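Local coordinates for gene 2 protein (Enterobacteria phage Sf6, PDB 5C12) that forms the metal-dependent nuclease domain of the large terminase subunit, which cuts viral DNA during genome packaging, at residues Asn167-Phe172 with Leu250-Met255; Tyr174-Arg179 with Met256-Pro261; Leu199-Glu204 with Lys213-Leu218; Val237-Lys240 with Gly244-Ser247. The protein carries 1 engineered substitution. All coordinates share one frame; numbering follows the deposited sequence.

Interaction 1 of 4, residues Asn167-Phe172 with Leu250-Met255; sequences NKRAQF and LADALM. With MG (magnesium ion), chain C.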
loop_
_atom_site.group_PDB
_atom_site.type_symbol
_atom_site.label_atom_id
_atom_site.label_comp_id
_atom_site.label_asym_id
_atom_site.label_seq_id
_atom_site.Cartn_x
_atom_site.Cartn_y
_atom_site.Cartn_z
ATOM N N ASN A 167 14.416 -0.528 -4.659
ATOM C CA ASN A 167 13.710 0.745 -4.715
ATOM C C ASN A 167 12.543 0.767 -3.749
ATOM O O ASN A 167 12.298 -0.211 -3.044
ATOM C CB ASN A 167 13.258 1.045 -6.158
ATOM C CG ASN A 167 12.469 -0.093 -6.787
ATOM O OD1 ASN A 167 11.761 -0.856 -6.098
ATOM N ND2 ASN A 167 12.567 -0.204 -8.105
ATOM N N LYS A 168 11.857 1.909 -3.669
ATOM C CA LYS A 168 10.761 2.062 -2.729
ATOM C C LYS A 168 9.598 1.117 -2.999
ATOM O O LYS A 168 8.959 0.636 -2.060
ATOM C CB LYS A 168 10.252 3.518 -2.720
ATOM C CG LYS A 168 11.179 4.463 -1.990
ATOM C CD LYS A 168 10.623 5.891 -1.967
ATOM C CE LYS A 168 11.438 6.788 -1.061
ATOM N NZ LYS A 168 12.733 7.134 -1.674
ATOM N N ARG A 169 9.316 0.831 -4.265
ATOM C CA ARG A 169 8.234 -0.085 -4.596
ATOM C C ARG A 169 8.514 -1.434 -3.905
ATOM O O ARG A 169 7.634 -2.028 -3.284
ATOM C CB ARG A 169 8.124 -0.276 -6.116
ATOM C CG ARG A 169 7.125 -1.344 -6.568
ATOM C CD ARG A 169 7.006 -1.325 -8.113
ATOM N NE ARG A 169 6.145 -2.388 -8.653
ATOM C CZ ARG A 169 4.818 -2.335 -8.692
ATOM N NH1 ARG A 169 4.160 -1.282 -8.211
ATOM N NH2 ARG A 169 4.138 -3.349 -9.216
ATOM N N ALA A 170 9.734 -1.935 -4.016
ATOM C CA ALA A 170 10.073 -3.192 -3.366
ATOM C C ALA A 170 10.082 -3.051 -1.857
ATOM O O ALA A 170 9.564 -3.909 -1.143
ATOM C CB ALA A 170 11.411 -3.709 -3.858
ATOM N N GLN A 171 10.682 -1.989 -1.358
ATOM C CA GLN A 171 10.759 -1.774 0.080
ATOM C C GLN A 171 9.382 -1.797 0.737
ATOM O O GLN A 171 9.168 -2.480 1.740
ATOM C CB GLN A 171 11.435 -0.441 0.359
ATOM C CG GLN A 171 11.505 -0.038 1.815
ATOM C CD GLN A 171 12.211 1.273 1.971
ATOM O OE1 GLN A 171 12.117 2.146 1.106
ATOM N NE2 GLN A 171 12.936 1.419 3.061
ATOM N N PHE A 172 8.439 -1.063 0.173
ATOM C CA PHE A 172 7.143 -0.960 0.834
ATOM C C PHE A 172 6.226 -2.123 0.554
ATOM O O PHE A 172 5.419 -2.457 1.427
ATOM C CB PHE A 172 6.535 0.427 0.637
ATOM C CG PHE A 172 7.324 1.461 1.361
ATOM C CD1 PHE A 172 7.297 1.492 2.744
ATOM C CD2 PHE A 172 8.201 2.295 0.694
ATOM C CE1 PHE A 172 8.056 2.384 3.445
ATOM C CE2 PHE A 172 8.978 3.201 1.398
ATOM C CZ PHE A 172 8.911 3.236 2.772
ATOM N N LEU A 250 -5.364 -1.287 -6.428
ATOM C CA LEU A 250 -5.741 -1.390 -5.023
ATOM C C LEU A 250 -4.535 -1.840 -4.190
ATOM O O LEU A 250 -4.265 -1.289 -3.114
ATOM C CB LEU A 250 -6.899 -2.374 -4.823
ATOM C CG LEU A 250 -8.171 -2.128 -5.603
ATOM C CD1 LEU A 250 -9.105 -3.296 -5.367
ATOM C CD2 LEU A 250 -8.787 -0.812 -5.171
ATOM N N ALA A 251 -3.820 -2.859 -4.687
ATOM C CA ALA A 251 -2.595 -3.329 -4.033
ATOM C C ALA A 251 -1.568 -2.220 -3.904
ATOM O O ALA A 251 -0.960 -2.056 -2.860
ATOM C CB ALA A 251 -1.984 -4.517 -4.799
ATOM N N ASP A 252 -1.401 -1.443 -4.976
ATOM C CA ASP A 252 -0.399 -0.371 -4.954
ATOM C C ASP A 252 -0.774 0.715 -3.948
ATOM O O ASP A 252 0.082 1.287 -3.277
ATOM C CB ASP A 252 -0.265 0.260 -6.347
ATOM C CG ASP A 252 0.523 -0.598 -7.329
ATOM O OD1 ASP A 252 1.077 -1.664 -6.969
ATOM O OD2 ASP A 252 0.574 -0.187 -8.503
ATOM N N ALA A 253 -2.056 1.040 -3.880
ATOM C CA ALA A 253 -2.562 2.032 -2.939
ATOM C C ALA A 253 -2.275 1.584 -1.503
ATOM O O ALA A 253 -1.774 2.341 -0.667
ATOM C CB ALA A 253 -4.047 2.256 -3.169
ATOM N N LEU A 254 -2.519 0.302 -1.220
ATOM C CA LEU A 254 -2.260 -0.221 0.109
ATOM C C LEU A 254 -0.756 -0.186 0.417
ATOM O O LEU A 254 -0.343 0.180 1.513
ATOM C CB LEU A 254 -2.862 -1.626 0.258
ATOM C CG LEU A 254 -2.567 -2.270 1.613
ATOM C CD1 LEU A 254 -3.205 -1.510 2.744
ATOM C CD2 LEU A 254 -3.027 -3.716 1.590
ATOM N N MET A 255 0.048 -0.592 -0.553
ATOM C CA MET A 255 1.490 -0.596 -0.410
ATOM C C MET A 255 2.005 0.796 -0.049
ATOM O O MET A 255 2.862 0.963 0.853
ATOM C CB MET A 255 2.128 -1.107 -1.710
ATOM C CG MET A 255 3.661 -0.983 -1.725
ATOM S SD MET A 255 4.309 0.599 -2.277
ATOM C CE MET A 255 3.896 0.469 -3.989
HETATM MG MG MG C . -0.185 1.428 -9.773
HETATM O O HOH W 1 1.844 -2.129 -9.806
HETATM O O HOH W 2 1.400 2.489 -8.742
HETATM O O HOH W 3 -0.429 2.825 -11.037
HETATM O O HOH W 4 -1.646 0.258 -10.676
HETATM O O HOH W 5 1.220 0.754 -11.130
#
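The Arg169 guanidinium and the Asp252 carboxylate meet almost at right angles, their planes 86° apart. Asp252 CG lies in the guanidinium plane at its edge, whereas OD1 approaches NH1 obliquely, 3.3 Å away. The salt bridge includes a weak, long hydrogen bond bent to 145°. A water strengthens the link, accepting from Arg169 NH2 at 2.7 Å and donating to Asp252 OD2 at 2.7 Å. On the Phe172 ring, one face is covered by CG of Gln171. Arg169 spans the gap because CG stands anti to its main-chain nitrogen and the chain continues extended to NE; NH2 is also held by Met234 O. On the carboxylate side, OD1 is also hydrogen-bonded to Tyr173 OH, so its orientation does not depend on the arginine alone. Next to this polar contact Met255 folds back on itself at chi2 and chi3, placing SD 3.7 Å from Phe172 CB while its CG packs on the Phe172 carbonyl carbon. The short helical segments 168-172 and 250-255 cross at 80°, and Asn167 caps the first through OD1, 3.1 Å from Ala170 N. Asp252 OD2 binds magnesium at 2.2 Å; four waters and Asp52 complete six ligands. Arg169 is thus a second-shell residue that probably helps to set the aspartate, in the acidic metal site characteristic of the RNase H-like nuclease domain of large terminases.

Interaction 2 of 4, residues Tyr174-Arg179 with Met256-Pro261; sequences YALADR and MCMHCP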
loop_
_atom_site.group_PDB
_atom_site.type_symbol
_atom_site.label_atom_id
_atom_site.label_comp_id
_atom_site.label_asym_id
_atom_site.label_seq_id
_atom_site.Cartn_x
_atom_site.Cartn_y
_atom_site.Cartn_z
ATOM N N TYR A 174 7.409 -5.136 0.486
ATOM C CA TYR A 174 7.923 -6.087 1.473
ATOM C C TYR A 174 7.579 -5.663 2.909
ATOM O O TYR A 174 7.456 -6.518 3.778
ATOM C CB TYR A 174 9.429 -6.319 1.298
ATOM C CG TYR A 174 9.711 -7.407 0.296
ATOM C CD1 TYR A 174 9.647 -8.747 0.675
ATOM C CD2 TYR A 174 9.980 -7.117 -1.043
ATOM C CE1 TYR A 174 9.876 -9.751 -0.247
ATOM C CE2 TYR A 174 10.212 -8.125 -1.960
ATOM C CZ TYR A 174 10.155 -9.440 -1.560
ATOM O OH TYR A 174 10.387 -10.444 -2.479
ATOM N N ALA A 175 7.424 -4.363 3.162
ATOM C CA ALA A 175 6.935 -3.913 4.456
ATOM C C ALA A 175 5.547 -4.505 4.666
ATOM O O ALA A 175 5.221 -5.000 5.753
ATOM C CB ALA A 175 6.880 -2.374 4.521
ATOM N N LEU A 176 4.753 -4.456 3.620
ATOM C CA LEU A 176 3.401 -5.016 3.660
ATOM C C LEU A 176 3.478 -6.533 3.869
ATOM O O LEU A 176 2.798 -7.096 4.739
ATOM C CB LEU A 176 2.675 -4.669 2.376
ATOM C CG LEU A 176 1.291 -5.277 2.117
ATOM C CD1 LEU A 176 0.383 -4.913 3.278
ATOM C CD2 LEU A 176 0.740 -4.765 0.802
ATOM N N ALA A 177 4.297 -7.203 3.060
ATOM C CA ALA A 177 4.409 -8.642 3.147
ATOM C C ALA A 177 4.886 -9.076 4.529
ATOM O O ALA A 177 4.377 -10.052 5.083
ATOM C CB ALA A 177 5.304 -9.178 2.066
ATOM N N ASP A 178 5.862 -8.373 5.093
ATOM C CA ASP A 178 6.358 -8.695 6.426
ATOM C C ASP A 178 5.272 -8.517 7.488
ATOM O O ASP A 178 5.112 -9.389 8.356
ATOM C CB ASP A 178 7.575 -7.835 6.779
ATOM C CG ASP A 178 8.816 -8.193 5.999
ATOM O OD1 ASP A 178 8.829 -9.192 5.263
ATOM O OD2 ASP A 178 9.820 -7.437 6.151
ATOM N N ARG A 179 4.511 -7.430 7.421
ATOM C CA ARG A 179 3.403 -7.236 8.357
ATOM C C ARG A 179 2.416 -8.387 8.254
ATOM O O ARG A 179 1.966 -8.935 9.265
ATOM C CB ARG A 179 2.646 -5.937 8.104
ATOM C CG ARG A 179 3.364 -4.686 8.547
ATOM C CD ARG A 179 2.392 -3.542 8.287
ATOM N NE ARG A 179 2.962 -2.243 8.581
ATOM C CZ ARG A 179 2.674 -1.500 9.641
ATOM N NH1 ARG A 179 1.791 -1.864 10.564
ATOM N NH2 ARG A 179 3.257 -0.324 9.753
ATOM N N MET A 256 1.525 1.817 -0.753
ATOM C CA MET A 256 2.013 3.165 -0.484
ATOM C C MET A 256 1.687 3.642 0.922
ATOM O O MET A 256 2.438 4.394 1.534
ATOM C CB MET A 256 1.513 4.147 -1.556
ATOM C CG MET A 256 2.146 3.875 -2.900
ATOM S SD MET A 256 1.656 5.059 -4.191
ATOM C CE MET A 256 -0.018 4.515 -4.502
ATOM N N CYS A 257 0.552 3.204 1.434
ATOM C CA CYS A 257 0.149 3.462 2.813
ATOM C C CYS A 257 1.100 2.951 3.875
ATOM O O CYS A 257 0.992 3.341 5.029
ATOM C CB CYS A 257 -1.184 2.783 3.097
ATOM S SG CYS A 257 -2.499 3.727 2.495
ATOM N N MET A 258 1.980 2.024 3.505
ATOM C CA MET A 258 2.954 1.489 4.429
ATOM C C MET A 258 3.997 2.490 4.795
ATOM O O MET A 258 4.661 2.333 5.794
ATOM C CB MET A 258 3.655 0.252 3.841
ATOM C CG MET A 258 2.701 -0.884 3.489
ATOM S SD MET A 258 1.966 -1.644 4.964
ATOM C CE MET A 258 0.368 -0.860 5.027
ATOM N N HIS A 259 4.127 3.552 3.993
ATOM C CA HIS A 259 5.125 4.548 4.291
ATOM C C HIS A 259 4.405 5.654 5.023
ATOM O O HIS A 259 3.501 6.275 4.454
ATOM C CB HIS A 259 5.748 5.053 2.999
ATOM C CG HIS A 259 6.782 6.107 3.201
ATOM N ND1 HIS A 259 7.669 6.095 4.255
ATOM C CD2 HIS A 259 7.064 7.216 2.479
ATOM C CE1 HIS A 259 8.457 7.149 4.172
ATOM N NE2 HIS A 259 8.112 7.845 3.104
ATOM N N CYS A 260 4.748 5.857 6.294
ATOM C CA CYS A 260 4.244 7.015 7.026
ATOM C C CYS A 260 5.308 8.112 7.021
ATOM O O CYS A 260 6.312 8.016 7.719
ATOM C CB CYS A 260 3.852 6.651 8.458
ATOM S SG CYS A 260 2.851 7.935 9.248
ATOM N N PRO A 261 5.089 9.167 6.216
ATOM C CA PRO A 261 6.076 10.212 5.900
ATOM C C PRO A 261 6.813 10.873 7.071
ATOM O O PRO A 261 8.034 11.013 6.991
ATOM C CB PRO A 261 5.248 11.263 5.141
ATOM C CG PRO A 261 3.829 10.879 5.330
ATOM C CD PRO A 261 3.818 9.402 5.518
HETATM O O HOH W 6 4.753 0.008 7.361
#
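Met258 reaches across to helix 168-189 and lays its sulfur between Leu176 and Arg179. SD lies 3.8 Å from Arg179 NE, set obliquely to the guanidinium, and also touches the neighbouring CD. One step back along the chain, Met258 CG rests 3.9 Å from Leu176 CB. Its own CB meets CB of Ala175 at 4.2 Å, so successive atoms of one side chain span about one turn of the helix, from Ala175 to Arg179. Met258 is the third residue of a type I beta turn from Met256 to His259, closed by His259 N bonding to Met256 O at 3.1 Å. This turn lies where the chain leaves helix 249-256 to run along strands 47-52 and 100-104 of the RNase H-like sheet. A water joins the same two partners by a polar route: it accepts from Arg179 NH2 at 2.8 Å and donates to Met258 O, also at 2.8 Å, lying in the guanidinium plane at its edge. Arg179 extends from CG to NE, which carries its head past the sulfur, and there NH1 is fixed by a hydrogen bond to Met198 O. Farther out, the His259 ring meets those of Phe172 and Phe137, while Cys257 O accepts from Arg66 NE.

Interaction 3 of 4, residues Leu199-Glu204 with Lys213-Leu218; sequences LSFDKE and KLFAEL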
loop_
_atom_site.group_PDB
_atom_site.type_symbol
_atom_site.label_atom_id
_atom_site.label_comp_id
_atom_site.label_asym_id
_atom_site.label_seq_id
_atom_site.Cartn_x
_atom_site.Cartn_y
_atom_site.Cartn_z
ATOM N N LEU A 199 -0.714 -6.236 10.452
ATOM C CA LEU A 199 -1.683 -5.521 9.638
ATOM C C LEU A 199 -2.968 -6.329 9.663
ATOM O O LEU A 199 -2.948 -7.534 9.418
ATOM C CB LEU A 199 -1.202 -5.348 8.203
ATOM C CG LEU A 199 -2.024 -4.287 7.467
ATOM C CD1 LEU A 199 -1.754 -2.892 8.012
ATOM C CD2 LEU A 199 -1.738 -4.366 5.967
ATOM N N SER A 200 -4.050 -5.681 10.060
ATOM C CA SER A 200 -5.381 -6.262 10.084
ATOM C C SER A 200 -6.266 -5.617 9.042
ATOM O O SER A 200 -6.237 -4.399 8.848
ATOM C CB SER A 200 -6.002 -6.085 11.464
ATOM O OG SER A 200 -7.283 -6.704 11.529
ATOM N N PHE A 201 -7.088 -6.416 8.364
ATOM C CA PHE A 201 -8.129 -5.861 7.518
ATOM C C PHE A 201 -9.472 -5.814 8.248
ATOM O O PHE A 201 -10.005 -6.828 8.639
ATOM C CB PHE A 201 -8.263 -6.656 6.215
ATOM C CG PHE A 201 -6.997 -6.692 5.416
ATOM C CD1 PHE A 201 -6.628 -5.602 4.655
ATOM C CD2 PHE A 201 -6.183 -7.815 5.439
ATOM C CE1 PHE A 201 -5.438 -5.621 3.941
ATOM C CE2 PHE A 201 -5.003 -7.835 4.739
ATOM C CZ PHE A 201 -4.638 -6.744 3.974
ATOM N N ASP A 202 -10.010 -4.632 8.456
ATOM C CA ASP A 202 -11.326 -4.510 9.078
ATOM C C ASP A 202 -12.390 -4.851 8.037
ATOM O O ASP A 202 -12.802 -4.000 7.249
ATOM C CB ASP A 202 -11.497 -3.108 9.634
ATOM C CG ASP A 202 -12.757 -2.951 10.462
ATOM O OD1 ASP A 202 -13.740 -3.678 10.229
ATOM O OD2 ASP A 202 -12.762 -2.068 11.337
ATOM N N LYS A 203 -12.819 -6.107 8.025
ATOM C CA LYS A 203 -13.672 -6.598 6.966
ATOM C C LYS A 203 -15.014 -5.864 6.923
ATOM O O LYS A 203 -15.503 -5.537 5.844
ATOM C CB LYS A 203 -13.900 -8.112 7.104
ATOM C CG LYS A 203 -14.788 -8.701 5.995
ATOM C CD LYS A 203 -14.865 -10.215 6.062
ATOM C CE LYS A 203 -15.662 -10.766 4.887
ATOM N NZ LYS A 203 -15.723 -12.251 4.892
ATOM N N GLU A 204 -15.598 -5.580 8.084
ATOM C CA GLU A 204 -16.878 -4.883 8.114
ATOM C C GLU A 204 -16.753 -3.475 7.543
ATOM O O GLU A 204 -17.627 -3.025 6.816
ATOM C CB GLU A 204 -17.425 -4.805 9.534
ATOM C CG GLU A 204 -18.838 -4.246 9.597
ATOM C CD GLU A 204 -19.404 -4.238 11.004
ATOM O OE1 GLU A 204 -19.230 -5.249 11.718
ATOM O OE2 GLU A 204 -20.014 -3.218 11.395
ATOM N N LYS A 213 -11.320 -8.151 -3.916
ATOM C CA LYS A 213 -10.619 -7.587 -5.074
ATOM C C LYS A 213 -9.173 -7.254 -4.725
ATOM O O LYS A 213 -8.243 -7.529 -5.509
ATOM C CB LYS A 213 -11.312 -6.308 -5.588
ATOM C CG LYS A 213 -12.677 -6.532 -6.198
ATOM C CD LYS A 213 -13.045 -5.309 -7.027
ATOM C CE LYS A 213 -14.384 -5.442 -7.675
ATOM N NZ LYS A 213 -14.496 -4.459 -8.798
ATOM N N LEU A 214 -8.970 -6.668 -3.548
ATOM C CA LEU A 214 -7.632 -6.352 -3.071
ATOM C C LEU A 214 -6.794 -7.633 -2.978
ATOM O O LEU A 214 -5.655 -7.680 -3.443
ATOM C CB LEU A 214 -7.681 -5.681 -1.712
ATOM C CG LEU A 214 -6.330 -5.545 -1.012
ATOM C CD1 LEU A 214 -5.477 -4.493 -1.689
ATOM C CD2 LEU A 214 -6.486 -5.256 0.498
ATOM N N PHE A 215 -7.360 -8.662 -2.358
ATOM C CA PHE A 215 -6.618 -9.885 -2.160
ATOM C C PHE A 215 -6.196 -10.519 -3.480
ATOM O O PHE A 215 -5.090 -11.055 -3.594
ATOM C CB PHE A 215 -7.439 -10.883 -1.348
ATOM C CG PHE A 215 -7.590 -10.525 0.109
ATOM C CD1 PHE A 215 -7.064 -9.365 0.641
ATOM C CD2 PHE A 215 -8.258 -11.391 0.965
ATOM C CE1 PHE A 215 -7.203 -9.073 1.992
ATOM C CE2 PHE A 215 -8.387 -11.098 2.306
ATOM C CZ PHE A 215 -7.862 -9.955 2.828
ATOM N N ALA A 216 -7.080 -10.479 -4.467
ATOM C CA ALA A 216 -6.795 -11.049 -5.775
ATOM C C ALA A 216 -5.673 -10.299 -6.479
ATOM O O ALA A 216 -5.004 -10.860 -7.340
ATOM C CB ALA A 216 -8.028 -11.043 -6.636
ATOM N N GLU A 217 -5.504 -9.017 -6.153
ATOM C CA GLU A 217 -4.397 -8.245 -6.686
ATOM C C GLU A 217 -3.119 -8.519 -5.921
ATOM O O GLU A 217 -2.064 -8.729 -6.518
ATOM C CB GLU A 217 -4.713 -6.732 -6.673
ATOM C CG GLU A 217 -5.784 -6.321 -7.664
ATOM C CD GLU A 217 -5.984 -4.796 -7.756
ATOM O OE1 GLU A 217 -5.245 -4.058 -7.066
ATOM O OE2 GLU A 217 -6.883 -4.385 -8.519
ATOM N N LEU A 218 -3.210 -8.567 -4.595
ATOM C CA LEU A 218 -2.025 -8.746 -3.760
ATOM C C LEU A 218 -1.276 -10.057 -4.039
ATOM O O LEU A 218 -0.043 -10.106 -3.946
ATOM C CB LEU A 218 -2.387 -8.667 -2.274
ATOM C CG LEU A 218 -2.662 -7.273 -1.687
ATOM C CD1 LEU A 218 -3.142 -7.385 -0.260
ATOM C CD2 LEU A 218 -1.411 -6.403 -1.730
#
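Leu214, which touches Phe201 through CD2, has a carbonyl oxygen shared by two backbone donors: Leu218 N binds Leu214 O at 2.8 Å, and Glu217 N makes a weak bond to the same oxygen at 3.0 Å. These bonds belong to the last turn of helix 208-218, from which two adjacent side chains reach toward the short strand 200-201. Across the gap everything is apolar. Phe215 presents its CE1 and CZ edge to one face of the Phe201 ring in a T-shaped (edge-to-face) pair, with ring centroids 5.1 Å apart and planes at 67°. The approach is off-centre: Phe215 CE1 stands above the rim of the Phe201 ring, 3.7 Å from Phe201 CE2. Leu214 meets another part of that ring, its CD2 lying obliquely 3.6 Å from Phe201 CE1. The leucine and the phenylalanine are thrown in different directions from the helix: Leu214 CG is anti to the main-chain nitrogen (chi1 169°), Phe215 CG beside it (chi1 -72°). Both converge on Phe201, which is gripped by two neighbouring residues. Farther around, Phe201 also packs on Leu180 and Leu254, and Phe215 on Arg26 and Leu29. The contact thus joins an edge strand of the sheet, 200-201, running parallel to strand 70-77, to helix 208-218, in a buried layer bordered by helices 26-32, 168-189 and 249-256.

Interaction 4 of 4, residues Val237-Lys240 with Gly244-Ser247; sequences VEMK and GIPS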
loop_
_atom_site.group_PDB
_atom_site.type_symbol
_atom_site.label_atom_id
_atom_site.label_comp_id
_atom_site.label_asym_id
_atom_site.label_seq_id
_atom_site.Cartn_x
_atom_site.Cartn_y
_atom_site.Cartn_z
ATOM N N VAL A 237 3.633 -2.790 -15.986
ATOM C CA VAL A 237 3.738 -2.996 -17.424
ATOM C C VAL A 237 4.183 -4.422 -17.710
ATOM O O VAL A 237 3.648 -5.092 -18.594
ATOM C CB VAL A 237 4.708 -1.995 -18.085
ATOM C CG1 VAL A 237 4.965 -2.388 -19.531
ATOM C CG2 VAL A 237 4.135 -0.592 -18.018
ATOM N N GLU A 238 5.135 -4.902 -16.924
ATOM C CA GLU A 238 5.607 -6.266 -17.071
ATOM C C GLU A 238 4.518 -7.275 -16.722
ATOM O O GLU A 238 4.354 -8.282 -17.408
ATOM C CB GLU A 238 6.830 -6.485 -16.196
ATOM C CG GLU A 238 8.048 -5.734 -16.682
ATOM C CD GLU A 238 9.227 -5.871 -15.749
ATOM O OE1 GLU A 238 9.044 -5.735 -14.519
ATOM O OE2 GLU A 238 10.345 -6.115 -16.252
ATOM N N MET A 239 3.779 -7.007 -15.651
ATOM C CA MET A 239 2.717 -7.916 -15.232
ATOM C C MET A 239 1.707 -8.061 -16.355
ATOM O O MET A 239 1.230 -9.158 -16.642
ATOM C CB MET A 239 2.026 -7.405 -13.977
ATOM C CG MET A 239 2.909 -7.400 -12.745
ATOM S SD MET A 239 2.134 -6.589 -11.328
ATOM C CE MET A 239 0.940 -7.830 -10.851
ATOM N N LYS A 240 1.390 -6.936 -16.986
ATOM C CA LYS A 240 0.423 -6.894 -18.077
ATOM C C LYS A 240 0.910 -7.689 -19.282
ATOM O O LYS A 240 0.225 -8.581 -19.786
ATOM C CB LYS A 240 0.207 -5.442 -18.490
ATOM C CG LYS A 240 -1.088 -5.163 -19.244
ATOM C CD LYS A 240 -2.071 -4.381 -18.376
ATOM C CE LYS A 240 -1.455 -3.089 -17.831
ATOM N NZ LYS A 240 -2.308 -2.446 -16.808
ATOM N N GLY A 244 -0.477 -11.035 -18.506
ATOM C CA GLY A 244 -1.829 -10.615 -18.818
ATOM C C GLY A 244 -2.636 -10.137 -17.627
ATOM O O GLY A 244 -3.862 -10.157 -17.668
ATOM N N ILE A 245 -1.975 -9.678 -16.570
ATOM C CA ILE A 245 -2.721 -9.248 -15.390
ATOM C C ILE A 245 -2.858 -7.728 -15.379
ATOM O O ILE A 245 -1.897 -7.007 -15.657
ATOM C CB ILE A 245 -2.122 -9.793 -14.058
ATOM C CG1 ILE A 245 -1.654 -8.680 -13.132
ATOM C CG2 ILE A 245 -0.985 -10.772 -14.313
ATOM C CD1 ILE A 245 -2.354 -8.679 -11.807
ATOM N N PRO A 246 -4.071 -7.246 -15.089
ATOM C CA PRO A 246 -4.348 -5.810 -15.090
ATOM C C PRO A 246 -3.598 -5.097 -13.973
ATOM O O PRO A 246 -3.121 -5.722 -13.022
ATOM C CB PRO A 246 -5.866 -5.732 -14.876
ATOM C CG PRO A 246 -6.259 -7.035 -14.317
ATOM C CD PRO A 246 -5.276 -8.047 -14.803
ATOM N N SER A 247 -3.509 -3.780 -14.091
ATOM C CA SER A 247 -2.738 -2.990 -13.141
ATOM C C SER A 247 -3.343 -3.146 -11.747
ATOM O O SER A 247 -4.557 -3.008 -11.577
ATOM C CB SER A 247 -2.731 -1.527 -13.564
ATOM O OG SER A 247 -1.696 -0.832 -12.896
#
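Lys240 curls over the chain that leaves its own helix, and its side chain follows the carbonyl of Ile245. CB lies 3.9 Å from Ile245 O, CG stays alongside, and CD closes to 3.8 Å from that same oxygen. Bends at chi2 (109°) and chi3 (55°) then redirect the chain past that oxygen and carry NZ to Ser247. There NZ is 3.3 Å from Ser247 N, but both are donors and no bond can form; NZ also touches Ser247 CB. At the root of this side chain, Lys240 CA makes a CA-H...O contact with Ile245 O. The backbone holds the turn more firmly. Ile245 N donates to Met239 O at 3.2 Å, in a nearly straight bond (171° at the hydrogen), although the donor sits well above the carbonyl plane. Gly244 N makes a weak bond to Lys240 O at 2.9 Å. Gly244, the first residue to leave helical geometry, has positive phi in the left-handed region, where the chain leaves helix 236-243. On the buried side, Met239 bends at chi3 so that CE meets Ile245 CD1 at 3.5 Å and lies against CG1. Ser247 OG itself is taken by Asp55 OD2, a residue that binds metal in another structure of this protein though not in this one. Main-chain hydrogen bonds and the methionine-isoleucine contact thus fix the path, while the lysine contributes mainly packing along Ile245 O, with NZ beside Ser247 without a hydrogen bond to its nitrogen.

How the interactions relate
Interactions 1 and 3 are buried, interaction 2 partly so, and interaction 4 lies about 18 Å from the chain centre (contact centre to chain centre), with half its touching residues exposed. Interactions 1 and 2 share helix 168-189 and follow helix 249-256 into the chain beyond it; Leu254 CD2 meets Leu176 CD1 at 4.0 Å where they join. Interaction 3 fits in beside both: Leu218 packs on Ala251 and Leu176, and Glu217 OE1 meets Ala251 N. Charge and metal chemistry concentrate in interaction 1, sulfur and a bridging water in interaction 2, aromatic packing in interaction 3, and backbone bonds in interaction 4, which ends beside the metal site at Ser247.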